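Local coordinates for protein malate dehydrogenase (Picrophilus torridus, PDB 4BGV) that probably catalyses the reversible, NAD-dependent oxidation of malate to oxaloacetate in the tricarboxylic acid cycle, at residues A[3-9]-A[76-82]; A[20-26]-A[239-243]; A[67-73]-A[110-115]; A[43-47]-A[58-62]; A[244-250]-A[280-286]. All coordinates share one frame; numbering follows the deposited sequence. Where two conformers were deposited one is given.

Contacts 1, 3 and 4 lie in the NAD-binding domain. Contact 1 is its buried centre, two parallel strands joined by backbone hydrogen bonds. Contact 4, also buried, sets a helix on edge strand 59-63 of the same sheet, through apolar side chains packed on each other and on backbone, with no hydrogen bond across. Contact 3, partly buried, sets a 3-10 segment against the end of helix 93-114, mostly through an aromatic ring. Contacts 2 and 5 share helix 232-246. Contact 2 is buried and joins that helix to the NAD-binding domain; contact 5 is partly buried and ties its end to a beta hairpin. Both carry salt bridges and touch other subunits, and Glu243 of contact 2 pairs with Arg249 of contact 5.

Contact 1: A[3-9]-A[76-82]; sequences SKISVIG and SDVIVVT
Ile8 O accepts two bonds from one residue. Thr82 N donates to Ile8 O at 2.8 Å, nearly along the C=O axis. Thr82 OG1 reaches Ile8 O at 2.7 Å, tilted from the carbonyl plane. With chi1 at 75°, this hydroxyl sits between the backbone N and the carbonyl carbon and turns back to Ile8. Gly9 belongs to the probable NAD-binding glycine motif. Its backbone angles alone call for glycine, and a CB there would also clash with Thr82 OG1. Earlier in both segments, strands 4-8 and 78-81 run parallel at the centre of the Rossmann sheet. Val80 N donates to Ser6 O at 2.8 Å, and Val80 O accepts from Ile8 N at 2.8 Å. Ser6 OG donates to Ser76 OG at 2.6 Å, and Ser76 OG in turn bonds Met73 O. On one face, Ile5 CG2 lies beside Val80 CG2 at 4.0 Å. On the other, Ile8 CD1 meets Ile79 CG2 at 3.7 Å. The polar atoms named thus have partners in a mostly buried sheet.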
# COMPACT_ATOMS: atom_id res chain seq x y z
N SER A 3 -10.71 -8.29 13.07
CA SER A 3 -10.65 -9.74 13.08
C SER A 3 -9.38 -10.18 13.78
O SER A 3 -8.43 -9.41 13.92
CB SER A 3 -10.66 -10.30 11.66
OG SER A 3 -11.95 -10.15 11.07
N LYS A 4 -9.39 -11.43 14.22
CA LYS A 4 -8.30 -12.00 14.98
C LYS A 4 -7.79 -13.24 14.25
O LYS A 4 -8.58 -14.10 13.84
CB LYS A 4 -8.78 -12.36 16.38
CG LYS A 4 -7.78 -13.14 17.22
CD LYS A 4 -8.34 -13.30 18.63
CE LYS A 4 -7.35 -13.96 19.57
NZ LYS A 4 -7.98 -14.13 20.93
N ILE A 5 -6.49 -13.31 14.06
CA ILE A 5 -5.88 -14.47 13.44
C ILE A 5 -4.88 -15.06 14.43
O ILE A 5 -4.06 -14.33 14.99
CB ILE A 5 -5.15 -14.09 12.13
CG1 ILE A 5 -6.11 -13.41 11.15
CG2 ILE A 5 -4.48 -15.31 11.48
CD1 ILE A 5 -5.97 -11.87 11.12
N SER A 6 -4.98 -16.37 14.66
CA SER A 6 -4.00 -17.07 15.46
C SER A 6 -3.07 -17.81 14.52
O SER A 6 -3.54 -18.43 13.57
CB SER A 6 -4.67 -18.05 16.42
OG SER A 6 -5.36 -17.37 17.46
N VAL A 7 -1.77 -17.75 14.80
CA VAL A 7 -0.76 -18.50 14.06
C VAL A 7 -0.07 -19.48 14.99
O VAL A 7 0.61 -19.08 15.95
CB VAL A 7 0.27 -17.54 13.42
CG1 VAL A 7 1.37 -18.30 12.71
CG2 VAL A 7 -0.43 -16.56 12.47
N ILE A 8 -0.25 -20.77 14.73
CA ILE A 8 0.36 -21.81 15.54
C ILE A 8 1.70 -22.17 14.91
O ILE A 8 1.76 -22.64 13.77
CB ILE A 8 -0.57 -23.04 15.66
CG1 ILE A 8 -1.92 -22.64 16.27
CG2 ILE A 8 0.09 -24.15 16.49
CD1 ILE A 8 -2.89 -23.82 16.43
N GLY A 9 2.78 -21.91 15.64
CA GLY A 9 4.14 -22.08 15.13
C GLY A 9 4.78 -20.72 14.94
O GLY A 9 4.25 -19.88 14.20
N SER A 76 -10.83 -16.39 17.38
CA SER A 76 -10.04 -16.24 16.16
C SER A 76 -10.93 -16.51 14.95
O SER A 76 -11.65 -17.50 14.90
CB SER A 76 -8.86 -17.23 16.15
OG SER A 76 -7.89 -16.91 17.14
N ASP A 77 -10.89 -15.62 13.96
CA ASP A 77 -11.62 -15.87 12.73
C ASP A 77 -10.91 -16.94 11.92
O ASP A 77 -11.56 -17.79 11.30
CB ASP A 77 -11.75 -14.58 11.91
CG ASP A 77 -12.68 -14.74 10.72
OD1 ASP A 77 -13.78 -15.32 10.89
OD2 ASP A 77 -12.32 -14.29 9.62
N VAL A 78 -9.58 -16.89 11.92
CA VAL A 78 -8.75 -17.85 11.21
C VAL A 78 -7.62 -18.31 12.11
O VAL A 78 -7.05 -17.51 12.86
CB VAL A 78 -8.16 -17.25 9.91
CG1 VAL A 78 -7.16 -18.22 9.25
CG2 VAL A 78 -9.29 -16.90 8.94
N ILE A 79 -7.33 -19.61 12.07
CA ILE A 79 -6.14 -20.16 12.71
C ILE A 79 -5.25 -20.76 11.62
O ILE A 79 -5.71 -21.55 10.79
CB ILE A 79 -6.51 -21.27 13.70
CG1 ILE A 79 -7.42 -20.70 14.79
CG2 ILE A 79 -5.25 -21.93 14.30
CD1 ILE A 79 -7.96 -21.75 15.75
N VAL A 80 -3.98 -20.36 11.61
CA VAL A 80 -3.02 -20.85 10.64
C VAL A 80 -2.13 -21.88 11.34
O VAL A 80 -1.46 -21.56 12.33
CB VAL A 80 -2.13 -19.69 10.13
CG1 VAL A 80 -1.16 -20.19 9.07
CG2 VAL A 80 -2.99 -18.55 9.58
N VAL A 81 -2.12 -23.11 10.84
CA VAL A 81 -1.34 -24.17 11.46
C VAL A 81 0.00 -24.37 10.74
O VAL A 81 0.04 -24.89 9.63
CB VAL A 81 -2.13 -25.50 11.51
CG1 VAL A 81 -1.32 -26.61 12.19
CG2 VAL A 81 -3.46 -25.29 12.23
N THR A 82 1.10 -23.96 11.39
CA THR A 82 2.43 -24.13 10.80
C THR A 82 3.31 -24.95 11.71
O THR A 82 4.52 -24.97 11.55
CB THR A 82 3.15 -22.78 10.57
OG1 THR A 82 3.63 -22.26 11.82
CG2 THR A 82 2.22 -21.77 9.94

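Contact 2: A[20-26]-A[239-243]; sequences TLAIRQT and AVMVE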
# COMPACT_ATOMS: atom_id res chain seq x y z
N THR A 20 3.63 -10.67 7.73
CA THR A 20 2.91 -10.40 6.48
C THR A 20 1.48 -9.91 6.74
O THR A 20 1.01 -8.92 6.14
CB THR A 20 2.89 -11.66 5.58
OG1 THR A 20 4.23 -12.02 5.28
CG2 THR A 20 2.15 -11.38 4.27
N LEU A 21 0.77 -10.62 7.62
CA LEU A 21 -0.58 -10.20 8.02
C LEU A 21 -0.57 -8.80 8.62
O LEU A 21 -1.50 -8.03 8.39
CB LEU A 21 -1.17 -11.17 9.04
CG LEU A 21 -1.42 -12.58 8.46
CD1 LEU A 21 -1.88 -13.53 9.56
CD2 LEU A 21 -2.44 -12.54 7.31
N ALA A 22 0.47 -8.48 9.38
CA ALA A 22 0.55 -7.14 10.00
C ALA A 22 0.74 -6.06 8.94
O ALA A 22 0.02 -5.06 8.94
CB ALA A 22 1.68 -7.08 11.04
N ILE A 23 1.69 -6.28 8.04
CA ILE A 23 1.91 -5.35 6.92
C ILE A 23 0.64 -5.11 6.10
O ILE A 23 0.33 -3.98 5.72
CB ILE A 23 3.06 -5.85 6.02
CG1 ILE A 23 4.38 -5.77 6.81
CG2 ILE A 23 3.13 -5.06 4.71
CD1 ILE A 23 5.50 -6.65 6.26
N ARG A 24 -0.09 -6.18 5.81
CA ARG A 24 -1.31 -6.09 5.02
C ARG A 24 -2.52 -5.74 5.89
O ARG A 24 -3.65 -5.67 5.41
CB ARG A 24 -1.54 -7.39 4.24
CG ARG A 24 -0.40 -7.64 3.24
CD ARG A 24 -0.51 -9.00 2.57
NE ARG A 24 -1.60 -9.13 1.60
CZ ARG A 24 -1.49 -8.77 0.32
NH1 ARG A 24 -0.37 -8.20 -0.11
NH2 ARG A 24 -2.51 -8.94 -0.53
N GLN A 25 -2.25 -5.49 7.17
CA GLN A 25 -3.27 -5.02 8.12
C GLN A 25 -4.51 -5.92 8.19
O GLN A 25 -5.65 -5.45 8.29
CB GLN A 25 -3.62 -3.55 7.82
CG GLN A 25 -2.38 -2.67 7.90
CD GLN A 25 -2.63 -1.17 7.73
OE1 GLN A 25 -3.77 -0.72 7.66
NE2 GLN A 25 -1.55 -0.41 7.68
N THR A 26 -4.26 -7.22 8.17
CA THR A 26 -5.34 -8.19 8.06
C THR A 26 -6.20 -8.24 9.32
O THR A 26 -7.43 -8.35 9.24
CB THR A 26 -4.81 -9.58 7.69
OG1 THR A 26 -3.99 -9.45 6.52
CG2 THR A 26 -5.96 -10.56 7.39
N ALA A 239 -0.72 -15.87 3.45
CA ALA A 239 -1.46 -14.65 3.80
C ALA A 239 -2.56 -14.31 2.79
O ALA A 239 -3.63 -13.84 3.18
CB ALA A 239 -0.51 -13.47 3.98
N VAL A 240 -2.33 -14.53 1.49
CA VAL A 240 -3.40 -14.21 0.53
C VAL A 240 -4.62 -15.11 0.75
O VAL A 240 -5.75 -14.69 0.54
CB VAL A 240 -2.93 -14.22 -0.95
CG1 VAL A 240 -1.88 -13.13 -1.19
CG2 VAL A 240 -2.42 -15.59 -1.36
N MET A 241 -4.39 -16.35 1.19
CA MET A 241 -5.50 -17.24 1.55
C MET A 241 -6.21 -16.75 2.81
O MET A 241 -7.44 -16.68 2.84
CB MET A 241 -5.00 -18.66 1.80
CG MET A 241 -4.52 -19.38 0.54
SD MET A 241 -3.52 -20.85 0.90
CE MET A 241 -4.72 -21.96 1.66
N VAL A 242 -5.44 -16.41 3.84
CA VAL A 242 -6.03 -15.96 5.11
C VAL A 242 -6.86 -14.68 4.92
O VAL A 242 -7.99 -14.57 5.43
CB VAL A 242 -4.93 -15.69 6.16
CG1 VAL A 242 -5.54 -15.09 7.44
CG2 VAL A 242 -4.15 -16.99 6.46
N GLU A 243 -6.32 -13.71 4.19
CA GLU A 243 -7.03 -12.44 4.03
C GLU A 243 -8.30 -12.62 3.18
O GLU A 243 -9.27 -11.87 3.34
CB GLU A 243 -6.10 -11.35 3.45
CG GLU A 243 -5.84 -11.50 1.98
CD GLU A 243 -4.82 -10.51 1.45
OE1 GLU A 243 -4.18 -9.80 2.26
OE2 GLU A 243 -4.66 -10.45 0.22
O HOH W 1 -5.26 -8.09 4.49
O HOH W 2 -2.81 -10.85 4.41
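Arg24 and Glu243 form a two-bond salt bridge. Arg24 comes side-on, with one nitrogen to each oxygen. Arg24 NE donates to Glu243 OE1 at 2.7 Å, and Arg24 NH2 to Glu243 OE2 at 2.7 Å. The two flat groups are nearly coplanar, 29° apart. OE2 uses its syn lone pair. A bend at chi3 (72°) turns the guanidinium edge to the acid, while Glu243 extends from a CG placed between its backbone N and carbonyl carbon. Glu243 OE2 has a second partner in Arg249.

Water extends the polar group. One water donates to Arg24 O and Glu243 OE1 and accepts from Thr26 OG1. Another donates to Thr26 OG1 and Glu243 OE1, the latter at 2.8 Å. Thr26 N closes the Schellman motif at the end of helix 12-23 by bonding Leu21 O.

The apolar part is made by the two helices and by Thr26, in the loop after the first. Thr20 CG2 presses on Ala239 CB at 3.4 Å, a tight contact. Leu21 CD2 touches Ala239 CB and Val242 CG1, each at 4.0 Å. Thr26 CG2 lies 4.0 Å from Glu243 CB. Trp53 of the second subunit packs on Thr20 and Arg24.

The contact joins the NAD-binding and C-terminal domains. Glu243 is buried, yet both its oxygens are paired, and the two arginines probably keep it ionised.

Contact 3: A[67-73]-A[110-115]; sequences ESKYAEM and AIKKYS
Tyr114 lays one ring face on the backbone of the 3-10 segment 67-73. Ala71 N sits over the ring centre, 3.6 Å above the plane, and Tyr70 C lies nearer the rim. Ala71 CB touches Tyr114 CD1 at 3.7 Å, and Tyr70 CB meets Tyr114 CD2 at 3.5 Å. Lys113 CG covers the opposite face of the ring. With an alanine here the ring is gone, and the Tyr70 to Ala71 backbone would probably lose its cover, opening a gap beside Tyr70 CB and Ala71 CB. Met73 bends at chi3 (-60°), which brings its CE to Ile111 CG1 at 4.1 Å. Its sulfur-bearing chain also packs against strands 4-8 and 78-81. Ala110 CB sits over the face of the Tyr70 ring, 4.2 Å from its centroid, in a CH-pi contact. One water donates to Tyr114 O at 2.7 Å and, weakly, to Ala71 O. The contact thus seats the link before strand 78-81 on the end of helix 93-114. Direct polar bonding across it is slight, so its hold probably rests on the ring and methyl packing.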
# COMPACT_ATOMS: atom_id res chain seq x y z
N GLU A 67 -0.66 -26.48 27.46
CA GLU A 67 -1.72 -26.31 26.47
C GLU A 67 -2.81 -25.32 26.88
O GLU A 67 -3.55 -24.83 26.03
CB GLU A 67 -2.29 -27.66 26.04
CG GLU A 67 -1.31 -28.47 25.20
CD GLU A 67 -1.99 -29.32 24.13
OE1 GLU A 67 -3.24 -29.35 24.10
OE2 GLU A 67 -1.26 -29.95 23.33
N SER A 68 -2.91 -25.02 28.17
CA SER A 68 -3.91 -24.05 28.63
C SER A 68 -3.76 -22.69 27.92
O SER A 68 -4.74 -21.96 27.76
CB SER A 68 -3.84 -23.88 30.14
OG SER A 68 -2.59 -23.33 30.52
N LYS A 69 -2.55 -22.37 27.49
CA LYS A 69 -2.31 -21.11 26.75
C LYS A 69 -3.06 -21.03 25.43
O LYS A 69 -3.30 -19.93 24.92
CB LYS A 69 -0.82 -20.88 26.54
CG LYS A 69 -0.13 -20.32 27.80
CD LYS A 69 -0.42 -18.85 27.95
CE LYS A 69 -0.25 -18.41 29.39
NZ LYS A 69 1.00 -18.97 29.98
N TYR A 70 -3.45 -22.16 24.86
CA TYR A 70 -4.24 -22.14 23.62
C TYR A 70 -5.60 -21.48 23.83
O TYR A 70 -6.28 -21.16 22.87
CB TYR A 70 -4.44 -23.55 23.07
CG TYR A 70 -3.30 -24.08 22.23
CD1 TYR A 70 -2.93 -23.46 21.05
CD2 TYR A 70 -2.61 -25.23 22.61
CE1 TYR A 70 -1.91 -23.96 20.27
CE2 TYR A 70 -1.59 -25.74 21.83
CZ TYR A 70 -1.24 -25.10 20.67
OH TYR A 70 -0.22 -25.59 19.89
N ALA A 71 -5.99 -21.29 25.09
CA ALA A 71 -7.22 -20.54 25.40
C ALA A 71 -7.22 -19.15 24.76
O ALA A 71 -8.28 -18.60 24.44
CB ALA A 71 -7.44 -20.46 26.92
N GLU A 72 -6.03 -18.58 24.58
CA GLU A 72 -5.86 -17.29 23.93
C GLU A 72 -6.27 -17.24 22.45
O GLU A 72 -6.36 -16.16 21.86
CB GLU A 72 -4.42 -16.77 24.10
CG GLU A 72 -4.02 -16.51 25.56
CD GLU A 72 -4.69 -15.28 26.13
OE1 GLU A 72 -5.41 -14.59 25.38
OE2 GLU A 72 -4.51 -15.01 27.34
N MET A 73 -6.56 -18.39 21.84
CA MET A 73 -7.06 -18.42 20.47
C MET A 73 -8.54 -18.07 20.38
O MET A 73 -9.05 -17.83 19.30
CB MET A 73 -6.85 -19.80 19.82
CG MET A 73 -5.39 -20.21 19.66
SD MET A 73 -5.25 -21.64 18.57
CE MET A 73 -6.21 -22.87 19.43
N ALA A 110 -6.82 -29.20 20.44
CA ALA A 110 -6.77 -27.90 21.09
C ALA A 110 -7.69 -26.88 20.41
O ALA A 110 -8.32 -26.06 21.08
CB ALA A 110 -5.33 -27.37 21.16
N ILE A 111 -7.75 -26.91 19.08
CA ILE A 111 -8.65 -26.02 18.36
C ILE A 111 -10.12 -26.31 18.69
O ILE A 111 -10.92 -25.39 18.89
CB ILE A 111 -8.42 -26.11 16.82
CG1 ILE A 111 -7.06 -25.51 16.45
CG2 ILE A 111 -9.54 -25.41 16.08
CD1 ILE A 111 -6.60 -25.86 15.01
N LYS A 112 -10.47 -27.59 18.75
CA LYS A 112 -11.83 -27.98 19.10
C LYS A 112 -12.18 -27.48 20.49
O LYS A 112 -13.30 -27.02 20.74
CB LYS A 112 -11.97 -29.49 19.04
CG LYS A 112 -13.35 -29.99 19.46
CD LYS A 112 -13.40 -31.50 19.44
CE LYS A 112 -14.83 -32.00 19.60
NZ LYS A 112 -14.93 -33.45 19.29
N LYS A 113 -11.22 -27.57 21.41
CA LYS A 113 -11.45 -27.19 22.79
C LYS A 113 -11.54 -25.67 22.98
O LYS A 113 -12.37 -25.19 23.77
CB LYS A 113 -10.35 -27.75 23.69
CG LYS A 113 -10.50 -27.38 25.18
CD LYS A 113 -9.43 -28.06 26.00
CE LYS A 113 -9.67 -27.87 27.50
NZ LYS A 113 -8.65 -28.64 28.27
N TYR A 114 -10.71 -24.91 22.28
CA TYR A 114 -10.60 -23.49 22.60
C TYR A 114 -11.16 -22.51 21.57
O TYR A 114 -11.44 -21.35 21.91
CB TYR A 114 -9.14 -23.13 22.90
CG TYR A 114 -8.60 -23.77 24.15
CD1 TYR A 114 -9.06 -23.40 25.41
CD2 TYR A 114 -7.60 -24.73 24.08
CE1 TYR A 114 -8.56 -23.97 26.56
CE2 TYR A 114 -7.09 -25.31 25.24
CZ TYR A 114 -7.58 -24.93 26.47
OH TYR A 114 -7.07 -25.50 27.63
N SER A 115 -11.28 -22.94 20.33
CA SER A 115 -11.73 -22.02 19.27
C SER A 115 -12.38 -22.79 18.12
O SER A 115 -11.92 -22.70 16.98
CB SER A 115 -10.55 -21.18 18.78
OG SER A 115 -10.95 -20.17 17.86
O HOH W 3 -11.03 -20.43 24.46

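Contact 4: A[43-47]-A[58-62]; sequences ALDIL and DIKGF
Ala43 presses its methyl on the backbone of the strand. Its CB lies 3.4 Å from Lys60 C and 3.5 Å from Gly61 N. A CB on Gly61 would come tight against that methyl, which is consistent with small residues at this close approach. Ala43 O, which accepts from Leu47 N in the helix, also lies 3.7 Å from Ile59 CG2. Helix 38-47 and strand 59-63 belong to the NAD-binding Rossmann domain, and the strand is at one edge of its parallel sheet. The axes of 43-47 and 59-62 run nearly antiparallel, at 167°, with a closest approach of 7.3 Å.

Next along the helix, Ile46 sends CG2 to Ile59 CD1 at 3.7 Å, and the two side chains cross at about a right angle. Ile59 holds CG1 beside its backbone N (chi1 -55°) with chi2 extended (-179°), which carries CD1 to Ile46 and leaves CG2 facing Ala43. An alanine in place of Ile59 would probably open a gap between helix and strand, with Ile46 and Leu47 losing their shared apolar partner. Ala22 of helix 12-23 also packs on Ile59.

Leu47 comes last. It runs alongside Ile59, pointing the other way. Leu47 CD1 lies 4.1 Å from Ile59 CB. Leu47 also packs on Gln163 of the second subunit.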
# COMPACT_ATOMS: atom_id res chain seq x y z
N ALA A 43 6.46 -11.92 18.18
CA ALA A 43 5.38 -10.94 18.26
C ALA A 43 5.88 -9.55 18.62
O ALA A 43 5.47 -8.55 18.02
CB ALA A 43 4.33 -11.39 19.26
N LEU A 44 6.78 -9.48 19.60
CA LEU A 44 7.27 -8.18 20.05
C LEU A 44 8.13 -7.50 18.98
O LEU A 44 8.07 -6.29 18.79
CB LEU A 44 8.04 -8.30 21.37
CG LEU A 44 8.50 -6.98 22.03
CD1 LEU A 44 7.32 -6.02 22.22
CD2 LEU A 44 9.19 -7.22 23.38
N ASP A 45 8.95 -8.29 18.30
CA ASP A 45 9.85 -7.78 17.26
C ASP A 45 8.99 -7.25 16.13
O ASP A 45 9.24 -6.19 15.58
CB ASP A 45 10.77 -8.92 16.78
CG ASP A 45 11.98 -8.43 15.98
OD1 ASP A 45 12.23 -7.20 15.88
OD2 ASP A 45 12.70 -9.30 15.44
N ILE A 46 7.95 -8.00 15.78
CA ILE A 46 7.02 -7.55 14.75
C ILE A 46 6.26 -6.30 15.20
O ILE A 46 6.16 -5.32 14.46
CB ILE A 46 6.03 -8.69 14.37
CG1 ILE A 46 6.77 -9.79 13.58
CG2 ILE A 46 4.85 -8.13 13.56
CD1 ILE A 46 5.96 -11.11 13.43
N LEU A 47 5.74 -6.33 16.42
CA LEU A 47 4.99 -5.18 16.94
C LEU A 47 5.84 -3.91 16.99
O LEU A 47 5.36 -2.81 16.71
CB LEU A 47 4.44 -5.45 18.34
CG LEU A 47 3.53 -4.36 18.90
CD1 LEU A 47 2.26 -4.26 18.06
CD2 LEU A 47 3.21 -4.64 20.37
N ASP A 58 -3.01 -5.40 17.48
CA ASP A 58 -2.57 -6.06 18.68
C ASP A 58 -1.84 -7.30 18.19
O ASP A 58 -2.39 -8.10 17.42
CB ASP A 58 -3.80 -6.43 19.51
CG ASP A 58 -3.47 -7.03 20.85
OD1 ASP A 58 -2.30 -6.90 21.29
OD2 ASP A 58 -4.38 -7.64 21.46
N ILE A 59 -0.57 -7.43 18.56
CA ILE A 59 0.22 -8.57 18.13
C ILE A 59 0.85 -9.18 19.37
O ILE A 59 1.63 -8.51 20.06
CB ILE A 59 1.29 -8.13 17.11
CG1 ILE A 59 0.61 -7.40 15.93
CG2 ILE A 59 2.10 -9.33 16.64
CD1 ILE A 59 1.57 -6.94 14.86
N LYS A 60 0.47 -10.41 19.69
CA LYS A 60 0.88 -11.03 20.96
C LYS A 60 1.45 -12.43 20.72
O LYS A 60 1.12 -13.09 19.73
CB LYS A 60 -0.31 -11.12 21.91
CG LYS A 60 -0.86 -9.78 22.35
CD LYS A 60 -1.95 -9.96 23.41
CE LYS A 60 -2.48 -8.63 23.92
NZ LYS A 60 -1.49 -7.92 24.78
N GLY A 61 2.32 -12.89 21.63
CA GLY A 61 2.85 -14.24 21.52
C GLY A 61 2.74 -15.02 22.83
O GLY A 61 2.86 -14.44 23.91
N PHE A 62 2.53 -16.34 22.73
CA PHE A 62 2.29 -17.16 23.91
C PHE A 62 3.05 -18.48 23.83
O PHE A 62 3.22 -19.02 22.73
CB PHE A 62 0.80 -17.46 24.03
CG PHE A 62 -0.05 -16.23 24.15
CD1 PHE A 62 -0.24 -15.64 25.39
CD2 PHE A 62 -0.61 -15.65 23.02
CE1 PHE A 62 -1.01 -14.48 25.52
CE2 PHE A 62 -1.38 -14.50 23.13
CZ PHE A 62 -1.58 -13.92 24.38

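Contact 5: A[244-250]-A[280-286]; sequences SIVNDRK and IGKNGVE
Lys250 bridges two acids. Its chain bends at chi2 (-68°) and then extends, which passes CD near Gly281 CA and carries NZ to the acids. Lys250 NZ donates to Glu286 OE1 at 2.5 Å, unusually short, and to Asp248 OD1 at 2.7 Å, each on the syn side. Asp248 follows helix 232-246 as the positive-phi residue of its Schellman motif. With chi1 at -166°, its carboxylate turns to the hairpin, and Asp248 OD1 takes Lys282 N at 2.8 Å from above the carboxylate plane. Glu286 OE2 accepts from Asn283 N at 2.9 Å within the hairpin. A CB on Gly281 would clash with Asp248 OD1 and Glu286 CD. Ser244 OG, set anti to its N (chi1 -168°), donates to Ile280 O at 2.7 Å from above the carbonyl plane. In the apolar part, Ile245 CG1 meets Ile280 CG2 at 3.4 Å, tighter than usual. Arg249 leads away to Asp56 of the fourth subunit and Glu170 of the third. Asp248 OD1 and Glu286 OE2 are close like charges, and the Lys250 ammonium probably offsets their repulsion.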
# COMPACT_ATOMS: atom_id res chain seq x y z
N SER A 244 -8.31 -13.61 2.28
CA SER A 244 -9.52 -13.85 1.50
C SER A 244 -10.66 -14.32 2.41
O SER A 244 -11.83 -14.02 2.16
CB SER A 244 -9.29 -14.86 0.36
OG SER A 244 -10.40 -14.87 -0.55
N ILE A 245 -10.32 -15.08 3.44
CA ILE A 245 -11.35 -15.47 4.43
C ILE A 245 -11.77 -14.28 5.29
O ILE A 245 -12.97 -13.93 5.37
CB ILE A 245 -10.84 -16.58 5.37
CG1 ILE A 245 -10.44 -17.82 4.56
CG2 ILE A 245 -11.93 -16.96 6.40
CD1 ILE A 245 -9.83 -18.93 5.39
N VAL A 246 -10.79 -13.66 5.94
CA VAL A 246 -11.04 -12.55 6.87
C VAL A 246 -11.80 -11.41 6.21
O VAL A 246 -12.76 -10.86 6.78
CB VAL A 246 -9.72 -12.03 7.49
CG1 VAL A 246 -9.93 -10.75 8.27
CG2 VAL A 246 -9.11 -13.11 8.38
N ASN A 247 -11.38 -11.06 5.01
CA ASN A 247 -11.99 -9.93 4.32
C ASN A 247 -12.95 -10.37 3.22
O ASN A 247 -13.36 -9.55 2.39
CB ASN A 247 -10.89 -9.02 3.79
CG ASN A 247 -10.14 -8.34 4.91
OD1 ASN A 247 -10.73 -8.01 5.94
ND2 ASN A 247 -8.84 -8.12 4.73
N ASP A 248 -13.28 -11.67 3.20
CA ASP A 248 -14.31 -12.22 2.31
C ASP A 248 -14.07 -11.81 0.84
O ASP A 248 -14.99 -11.36 0.14
CB ASP A 248 -15.68 -11.76 2.80
CG ASP A 248 -16.83 -12.53 2.17
OD1 ASP A 248 -16.67 -13.73 1.86
OD2 ASP A 248 -17.91 -11.92 2.01
N ARG A 249 -12.83 -11.96 0.37
CA ARG A 249 -12.42 -11.46 -0.94
C ARG A 249 -12.96 -12.29 -2.12
O ARG A 249 -13.03 -11.80 -3.25
CB ARG A 249 -10.89 -11.38 -1.03
CG ARG A 249 -10.23 -10.30 -0.16
CD ARG A 249 -8.78 -10.06 -0.57
NE ARG A 249 -8.66 -9.56 -1.94
CZ ARG A 249 -7.51 -9.34 -2.57
NH1 ARG A 249 -6.35 -9.58 -1.95
NH2 ARG A 249 -7.50 -8.89 -3.82
N LYS A 250 -13.31 -13.54 -1.84
CA LYS A 250 -13.67 -14.51 -2.89
C LYS A 250 -12.55 -14.72 -3.91
O LYS A 250 -12.80 -14.80 -5.12
CB LYS A 250 -14.97 -14.12 -3.62
CG LYS A 250 -16.09 -13.52 -2.76
CD LYS A 250 -16.71 -14.50 -1.78
CE LYS A 250 -18.00 -13.92 -1.19
NZ LYS A 250 -18.46 -14.62 0.06
N ILE A 280 -12.54 -18.68 -2.05
CA ILE A 280 -12.27 -18.56 -0.62
C ILE A 280 -12.99 -17.34 -0.05
O ILE A 280 -12.72 -16.22 -0.45
CB ILE A 280 -10.77 -18.40 -0.35
CG1 ILE A 280 -9.98 -19.53 -1.01
CG2 ILE A 280 -10.50 -18.35 1.17
CD1 ILE A 280 -8.49 -19.35 -0.92
N GLY A 281 -13.90 -17.57 0.88
CA GLY A 281 -14.65 -16.47 1.46
C GLY A 281 -14.77 -16.57 2.97
O GLY A 281 -14.10 -17.40 3.59
N LYS A 282 -15.66 -15.75 3.55
CA LYS A 282 -15.81 -15.71 5.00
C LYS A 282 -16.26 -17.05 5.60
O LYS A 282 -16.07 -17.29 6.79
CB LYS A 282 -16.76 -14.59 5.44
CG LYS A 282 -18.12 -14.61 4.74
CD LYS A 282 -19.01 -13.47 5.25
CE LYS A 282 -20.21 -13.24 4.35
NZ LYS A 282 -21.04 -14.48 4.19
N ASN A 283 -16.85 -17.91 4.77
CA ASN A 283 -17.29 -19.21 5.28
C ASN A 283 -16.28 -20.34 5.03
O ASN A 283 -16.56 -21.51 5.32
CB ASN A 283 -18.65 -19.61 4.68
CG ASN A 283 -19.76 -18.63 5.00
OD1 ASN A 283 -20.54 -18.25 4.13
ND2 ASN A 283 -19.85 -18.23 6.26
N GLY A 284 -15.12 -20.00 4.48
CA GLY A 284 -14.12 -20.99 4.09
C GLY A 284 -14.23 -21.31 2.61
O GLY A 284 -14.15 -20.41 1.77
N VAL A 285 -14.40 -22.59 2.28
CA VAL A 285 -14.61 -22.98 0.87
C VAL A 285 -16.03 -22.61 0.46
O VAL A 285 -16.99 -23.18 0.98
CB VAL A 285 -14.42 -24.50 0.67
CG1 VAL A 285 -14.75 -24.89 -0.78
CG2 VAL A 285 -12.99 -24.87 1.00
N GLU A 286 -16.17 -21.62 -0.43
CA GLU A 286 -17.52 -21.22 -0.84
C GLU A 286 -17.97 -21.85 -2.14
O GLU A 286 -19.16 -21.87 -2.46
CB GLU A 286 -17.62 -19.70 -0.89
CG GLU A 286 -17.14 -19.14 0.43
CD GLU A 286 -17.76 -17.82 0.79
OE1 GLU A 286 -18.25 -17.12 -0.13
OE2 GLU A 286 -17.73 -17.49 1.99